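PDB 5THE: piwi domain-containing protein, which is the C-terminal lobe, with the Piwi domain, of a budding yeast Argonaute, crystallised with bound RNA and probably acting in RNA-guided target recognition. Local coordinates for residues P308-E311 with I312-V316; V359-I362 with K363-R367. All coordinates share one frame; numbering follows the deposited sequence.

Both contacts are local, each running along one continuous piece of chain, and both fall in the Piwi domain, which belongs to the RNase H-like clan. Contact 1 (308-316) comes first, in the loop between strand 300-305 and helix 320-329; contact 2 (359-367) follows on helix 351-373, which connects the parallel strands 339-344 and 383-389. Their centres are about 15 Å apart, and they touch: Val316 of the loop packs against Ile362 and Ser361 of the helix. The loop is thus laid against the helix whose Val359 and Lys363 rest on strand 383-389. Their nearest atoms are about 18 Å and 24 Å from the bound nucleic acid, so neither contact touches it.

Contact 1. Residues P308-E311 with I312-V316; sequences PGEE and IITNV
Glu310 and Thr314, four residues apart in the loop, are joined by a single hydrogen bond in which Thr314 OG1 donates to Glu310 OE2 at 3.0 Å. The hydroxyl meets the carboxylate oxygen almost head-on, nearly along its C-O bond, and the two side chains cross at about a right angle. Glu310 reaches this far because its chain is extended, with CG anti to the backbone N (chi1 173°). On the way Glu310 CG passes Ile312 O at 3.5 Å; that carbonyl is itself bonded to the side-chain amide of Gln305. Thr314 marks the solvent side, where this one bond carries the link.

The opposite character belongs to Ile313, which is buried against Tyr341 and Arg343 of strand 339-344 and Ser271 and Val273 of strand 264-274. Next to it, Ile312 rests on Gln353 and Ile357 of helix 351-373, while Glu311 OE1 is bonded to Ser347. The backbone turns sharply here: Ile313 is the centre of an inverse gamma turn and also begins a type I beta turn, closed by Val316 N to Ile313 O at 3.2 Å, in a connecting loop of the RNase H-like Piwi fold.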
# COMPACT_ATOMS: atom_id res chain seq x y z
N PRO A 308 16.17 -4.17 -18.69
CA PRO A 308 16.65 -3.39 -17.54
C PRO A 308 16.32 -1.91 -17.68
O PRO A 308 16.29 -1.35 -18.78
CB PRO A 308 18.17 -3.61 -17.58
CG PRO A 308 18.46 -3.81 -19.03
CD PRO A 308 17.27 -4.53 -19.61
N GLY A 309 16.09 -1.28 -16.53
CA GLY A 309 15.72 0.13 -16.52
C GLY A 309 14.50 0.45 -17.36
O GLY A 309 14.40 1.57 -17.89
N GLU A 310 13.58 -0.49 -17.52
CA GLU A 310 12.41 -0.25 -18.37
C GLU A 310 11.31 0.36 -17.51
O GLU A 310 10.76 -0.30 -16.63
CB GLU A 310 11.94 -1.54 -19.03
CG GLU A 310 10.63 -1.35 -19.77
CD GLU A 310 10.41 -2.37 -20.86
OE1 GLU A 310 11.38 -3.08 -21.19
OE2 GLU A 310 9.27 -2.45 -21.37
N GLU A 311 10.99 1.62 -17.79
CA GLU A 311 10.03 2.37 -16.98
C GLU A 311 8.58 2.13 -17.39
O GLU A 311 7.70 2.19 -16.53
CB GLU A 311 10.33 3.87 -17.05
CG GLU A 311 11.74 4.26 -16.68
CD GLU A 311 11.88 5.75 -16.43
OE1 GLU A 311 11.58 6.20 -15.31
OE2 GLU A 311 12.28 6.47 -17.37
N ILE A 312 8.31 1.87 -18.66
CA ILE A 312 6.94 1.71 -19.14
C ILE A 312 6.52 0.26 -18.95
O ILE A 312 7.24 -0.67 -19.34
CB ILE A 312 6.80 2.14 -20.61
CG1 ILE A 312 7.20 3.60 -20.78
CG2 ILE A 312 5.39 1.92 -21.10
CD1 ILE A 312 6.44 4.54 -19.88
N ILE A 313 5.36 0.06 -18.32
CA ILE A 313 4.82 -1.29 -18.11
C ILE A 313 4.08 -1.70 -19.38
O ILE A 313 2.87 -1.50 -19.49
CB ILE A 313 3.87 -1.36 -16.90
CG1 ILE A 313 4.42 -0.60 -15.70
CG2 ILE A 313 3.63 -2.80 -16.55
CD1 ILE A 313 3.38 -0.38 -14.56
N THR A 314 4.82 -2.31 -20.31
CA THR A 314 4.29 -2.58 -21.65
C THR A 314 3.02 -3.42 -21.60
O THR A 314 2.08 -3.17 -22.36
CB THR A 314 5.34 -3.30 -22.49
OG1 THR A 314 6.54 -2.53 -22.49
CG2 THR A 314 4.84 -3.44 -23.93
N ASN A 315 2.99 -4.43 -20.76
CA ASN A 315 1.87 -5.36 -20.72
C ASN A 315 1.12 -5.24 -19.39
O ASN A 315 0.69 -6.24 -18.82
CB ASN A 315 2.35 -6.79 -20.97
CG ASN A 315 1.25 -7.67 -21.57
OD1 ASN A 315 0.18 -7.19 -21.97
ND2 ASN A 315 1.51 -8.98 -21.61
N VAL A 316 0.95 -4.00 -18.90
CA VAL A 316 0.22 -3.79 -17.65
C VAL A 316 -1.18 -4.39 -17.76
O VAL A 316 -1.70 -4.97 -16.81
CB VAL A 316 0.20 -2.29 -17.29
CG1 VAL A 316 -0.64 -1.45 -18.29
CG2 VAL A 316 -0.32 -2.09 -15.86

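Contact 2. Residues V359-I362 with K363-R367; sequences VKSI and KESVR
Helix 351-373 is the crossover helix of a beta-alpha-beta unit in the RNase H-like Piwi fold, and residues 359-367 form about two and a half turns of it. Regular i to i+4 backbone bonds run through them, among them Lys363 N to Val359 O and Val366 N to Ile362 O, the latter with a nearly straight N-H...O angle of 168°. On the outer face Lys360 and Glu364 cross obliquely. A chi1 of 176° and an extended chain carry the lysine past the carboxylate, with Lys360 CE 3.1 Å from Glu364 OE2, while its NZ makes only a long salt bridge of 4.0 Å to the same oxygen. Replacing Lys360 with an alanine would probably leave the Glu364 carboxylate without this positive partner and without the methylene chain it lies against.

Among the buried residues, Ile362 CG2 and Val366 CG1 make a light apolar contact at 4.5 Å, and Val366 continues onto Met320 and Leu324 of helix 320-329. Elsewhere on the helix, Lys363 sends its bent chain to salt bridges with Glu460 and Asp380, and Ser361 OG is hydrogen-bonded to Gly317 N of the loop before helix 320-329. The Ser361 carbonyl oxygen is doubly gripped: Ser365 N at 2.9 Å and Ser365 OG at 2.8 Å reach it from opposite faces of the carbonyl plane, each tilted 30° from it.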
# COMPACT_ATOMS: atom_id res chain seq x y z
N VAL A 359 -2.18 3.05 -20.64
CA VAL A 359 -3.64 3.24 -20.63
C VAL A 359 -4.27 2.45 -21.78
O VAL A 359 -5.28 1.76 -21.59
CB VAL A 359 -4.01 4.73 -20.68
CG1 VAL A 359 -5.53 4.90 -20.80
CG2 VAL A 359 -3.50 5.46 -19.45
N LYS A 360 -3.68 2.53 -22.98
CA LYS A 360 -4.15 1.72 -24.10
C LYS A 360 -4.11 0.23 -23.78
O LYS A 360 -5.03 -0.51 -24.14
CB LYS A 360 -3.30 2.00 -25.35
CG LYS A 360 -3.67 1.12 -26.56
CD LYS A 360 -2.73 1.36 -27.75
CE LYS A 360 -2.85 0.23 -28.76
NZ LYS A 360 -2.32 0.58 -30.10
N SER A 361 -3.06 -0.22 -23.10
CA SER A 361 -3.00 -1.63 -22.73
C SER A 361 -4.14 -2.00 -21.79
O SER A 361 -4.73 -3.08 -21.91
CB SER A 361 -1.65 -1.94 -22.08
OG SER A 361 -1.66 -3.26 -21.57
N ILE A 362 -4.48 -1.11 -20.85
CA ILE A 362 -5.59 -1.38 -19.95
C ILE A 362 -6.90 -1.49 -20.73
O ILE A 362 -7.67 -2.44 -20.54
CB ILE A 362 -5.67 -0.29 -18.86
CG1 ILE A 362 -4.48 -0.42 -17.91
CG2 ILE A 362 -6.98 -0.39 -18.09
CD1 ILE A 362 -4.37 0.71 -16.90
N LYS A 363 -7.16 -0.53 -21.61
CA LYS A 363 -8.46 -0.53 -22.29
C LYS A 363 -8.57 -1.72 -23.24
O LYS A 363 -9.63 -2.35 -23.33
CB LYS A 363 -8.66 0.78 -23.04
CG LYS A 363 -8.86 2.00 -22.14
CD LYS A 363 -9.21 3.21 -22.97
CE LYS A 363 -10.61 3.11 -23.55
NZ LYS A 363 -11.68 3.21 -22.52
N GLU A 364 -7.48 -2.07 -23.92
CA GLU A 364 -7.53 -3.17 -24.87
C GLU A 364 -7.59 -4.51 -24.15
O GLU A 364 -8.30 -5.42 -24.60
CB GLU A 364 -6.34 -3.08 -25.82
CG GLU A 364 -6.47 -1.83 -26.69
CD GLU A 364 -5.46 -1.72 -27.80
OE1 GLU A 364 -4.39 -2.37 -27.71
OE2 GLU A 364 -5.75 -0.96 -28.76
N SER A 365 -6.88 -4.64 -23.03
CA SER A 365 -6.95 -5.89 -22.27
C SER A 365 -8.34 -6.12 -21.68
O SER A 365 -8.87 -7.23 -21.75
CB SER A 365 -5.89 -5.91 -21.17
OG SER A 365 -4.59 -5.84 -21.74
N VAL A 366 -8.95 -5.08 -21.09
CA VAL A 366 -10.27 -5.31 -20.52
C VAL A 366 -11.30 -5.48 -21.63
O VAL A 366 -12.33 -6.13 -21.43
CB VAL A 366 -10.69 -4.20 -19.54
CG1 VAL A 366 -9.63 -3.99 -18.45
CG2 VAL A 366 -11.00 -2.90 -20.27
N ARG A 367 -11.05 -4.91 -22.82
CA ARG A 367 -11.93 -5.20 -23.94
C ARG A 367 -11.99 -6.70 -24.22
O ARG A 367 -13.05 -7.23 -24.58
CB ARG A 367 -11.47 -4.44 -25.18
CG ARG A 367 -12.32 -4.74 -26.42
CD ARG A 367 -11.87 -3.94 -27.64
NE ARG A 367 -12.53 -4.37 -28.86
CZ ARG A 367 -12.00 -5.21 -29.74
NH1 ARG A 367 -10.80 -5.73 -29.54
NH2 ARG A 367 -12.68 -5.55 -30.84